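Local structure of C.Elegans p53 tumor suppressor-like transcription factor (1T4W) at residues Ala22-Ser25 and Lys29-Trp32. The protein activates transcription through this DNA-binding domain, which binds the same DNA consensus sequence as p53, and promotes apoptosis under cellular and genotoxic stress. Numbering follows the deposited sequence.
Sequences AISS and KYLW
Tyr30 lays its ring beside Ser24, and CE1 lies 3.5 Å from Ser24 CB. The serine meets the ring obliquely. Tyr30 CG stands anti to its own carbonyl carbon (chi1 -65°), which carries the ring along the neighbouring strand toward the turn. One water, in the plane of the ring, joins the two hydroxyls: it is 2.6 Å from Ser24 OG and equally far from Tyr30 OH. Both hydroxyls have further partners. Ser24 OG accepts from the backbone N of Glu28 within the turn, and Tyr30 OH is hydrogen-bonded to Lys173 NZ. A phenylalanine at Tyr30 would probably keep the ring against Ser24 but leave the bridging water and Lys173 without this partner.

Ala22 and Tyr30 form an antiparallel hydrogen-bonded pair. Tyr30 N donates to Ala22 O at 2.8 Å, and Ala22 N donates to Tyr30 O at 2.9 Å. Both bonds are fairly straight, with N-H...O angles of 162° and 156°. On the same face as Tyr30, Ala22 CB abuts the edge of the Trp32 indole, in its plane, 3.8 Å from CZ3. Phe188 of helix 181-194 meets both the Tyr30 and Trp32 rings, so the helix packs over this face.

Ile23 and Lys29 form the next, non-hydrogen-bonded pair and project from the other face. They run side by side, with Ile23 CD1 3.6 Å from Lys29 CG. Beyond CG the lysine is extended, and its NZ reaches salt bridges with Glu5 and Asp7 and a hydrogen bond to the backbone O of Ile6. The arrangement is a beta hairpin, with strand 19-23 at the margin of the larger sheet of this p53-family DNA-binding domain and strand 29-33 joining it to strand 166-177.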
ATOM      1  N   ALA A  22      11.121   3.227  -6.241  1.00 23.51           N
ATOM      2  CA  ALA A  22      11.519   3.712  -7.552  1.00 23.63           C
ATOM      3  C   ALA A  22      10.280   3.892  -8.415  1.00 31.47           C
ATOM      4  O   ALA A  22       9.180   3.437  -8.068  1.00 22.33           O
ATOM      5  CB  ALA A  22      12.499   2.736  -8.233  1.00 23.29           C
ATOM      6  N   ILE A  23      10.476   4.563  -9.541  1.00 26.42           N
ATOM      7  CA  ILE A  23       9.416   4.822 -10.492  1.00 27.69           C
ATOM      8  C   ILE A  23       9.871   4.136 -11.745  1.00 32.29           C
ATOM      9  O   ILE A  23      11.072   4.073 -11.996  1.00 30.59           O
ATOM     10  CB  ILE A  23       9.293   6.315 -10.815  1.00 34.40           C
ATOM     11  CG1 ILE A  23       9.065   7.124  -9.538  1.00 41.33           C
ATOM     12  CG2 ILE A  23       8.155   6.524 -11.790  1.00 43.65           C
ATOM     13  CD1 ILE A  23       7.736   6.890  -8.873  1.00 42.30           C
ATOM     14  N   SER A  24       8.929   3.618 -12.528  1.00 21.12           N
ATOM     15  CA  SER A  24       9.291   2.959 -13.768  1.00 24.09           C
ATOM     16  C   SER A  24       9.369   4.029 -14.848  1.00 42.56           C
ATOM     17  O   SER A  24       9.059   5.197 -14.594  1.00 35.31           O
ATOM     18  CB  SER A  24       8.241   1.919 -14.156  1.00 31.23           C
ATOM     19  OG  SER A  24       7.026   2.535 -14.549  1.00 24.37           O
ATOM     20  N   SER A  25       9.793   3.635 -16.043  1.00 38.18           N
ATOM     21  CA  SER A  25       9.882   4.571 -17.151  1.00 54.29           C
ATOM     22  C   SER A  25       8.470   5.065 -17.441  1.00 50.95           C
ATOM     23  O   SER A  25       8.289   6.147 -17.988  1.00 52.33           O
ATOM     24  CB  SER A  25      10.443   3.886 -18.394  1.00 52.52           C
ATOM     25  OG  SER A  25       9.458   3.061 -18.990  1.00 60.13           O
ATOM     26  N   LYS A  29       4.764   3.453  -9.567  1.00 22.21           N
ATOM     27  CA  LYS A  29       5.574   3.326  -8.367  1.00 18.47           C
ATOM     28  C   LYS A  29       5.849   1.917  -7.880  1.00 19.84           C
ATOM     29  O   LYS A  29       4.947   1.085  -7.817  1.00 20.87           O
ATOM     30  CB  LYS A  29       4.932   4.155  -7.272  1.00 23.48           C
ATOM     31  CG  LYS A  29       4.629   5.562  -7.783  1.00 30.53           C
ATOM     32  CD  LYS A  29       4.054   6.434  -6.723  1.00 25.09           C
ATOM     33  CE  LYS A  29       3.856   7.847  -7.271  1.00 25.70           C
ATOM     34  NZ  LYS A  29       3.160   8.633  -6.257  1.00 27.95           N
ATOM     35  N   TYR A  30       7.104   1.675  -7.512  1.00 19.62           N
ATOM     36  CA  TYR A  30       7.540   0.359  -7.037  1.00 26.44           C
ATOM     37  C   TYR A  30       8.218   0.435  -5.683  1.00 23.20           C
ATOM     38  O   TYR A  30       9.070   1.289  -5.436  1.00 21.92           O
ATOM     39  CB  TYR A  30       8.522  -0.274  -8.032  1.00 20.23           C
ATOM     40  CG  TYR A  30       7.920  -0.595  -9.383  1.00 18.01           C
ATOM     41  CD1 TYR A  30       7.438   0.416 -10.214  1.00 17.79           C
ATOM     42  CD2 TYR A  30       7.815  -1.918  -9.820  1.00 14.42           C
ATOM     43  CE1 TYR A  30       6.862   0.120 -11.451  1.00 21.00           C
ATOM     44  CE2 TYR A  30       7.245  -2.227 -11.051  1.00 20.21           C
ATOM     45  CZ  TYR A  30       6.774  -1.205 -11.859  1.00 30.08           C
ATOM     46  OH  TYR A  30       6.242  -1.518 -13.083  1.00 29.74           O
ATOM     47  N   LEU A  31       7.834  -0.470  -4.799  1.00 21.04           N
ATOM     48  CA  LEU A  31       8.431  -0.534  -3.472  1.00 18.04           C
ATOM     49  C   LEU A  31       8.989  -1.937  -3.190  1.00 17.73           C
ATOM     50  O   LEU A  31       8.355  -2.942  -3.515  1.00 16.98           O
ATOM     51  CB  LEU A  31       7.387  -0.205  -2.387  1.00 16.18           C
ATOM     52  CG  LEU A  31       7.805  -0.543  -0.944  1.00 23.61           C
ATOM     53  CD1 LEU A  31       8.822   0.484  -0.448  1.00 19.82           C
ATOM     54  CD2 LEU A  31       6.568  -0.544  -0.031  1.00 20.59           C
ATOM     55  N   TRP A  32      10.182  -1.995  -2.610  1.00 18.04           N
ATOM     56  CA  TRP A  32      10.769  -3.270  -2.199  1.00 20.58           C
ATOM     57  C   TRP A  32      11.092  -3.010  -0.745  1.00 21.58           C
ATOM     58  O   TRP A  32      11.645  -1.959  -0.423  1.00 19.06           O
ATOM     59  CB  TRP A  32      12.073  -3.589  -2.946  1.00 19.19           C
ATOM     60  CG  TRP A  32      11.921  -3.752  -4.451  1.00 17.39           C
ATOM     61  CD1 TRP A  32      11.778  -4.920  -5.151  1.00 18.72           C
ATOM     62  CD2 TRP A  32      11.902  -2.701  -5.413  1.00 13.65           C
ATOM     63  NE1 TRP A  32      11.683  -4.659  -6.500  1.00 11.74           N
ATOM     64  CE2 TRP A  32      11.752  -3.302  -6.687  1.00 17.99           C
ATOM     65  CE3 TRP A  32      11.993  -1.304  -5.322  1.00 17.56           C
ATOM     66  CZ2 TRP A  32      11.691  -2.552  -7.864  1.00 15.58           C
ATOM     67  CZ3 TRP A  32      11.933  -0.558  -6.494  1.00 19.02           C
ATOM     68  CH2 TRP A  32      11.786  -1.186  -7.749  1.00 19.93           C
TER
HETATM   69  O   HOH W   1       5.470   0.413 -14.722  1.00 28.39           O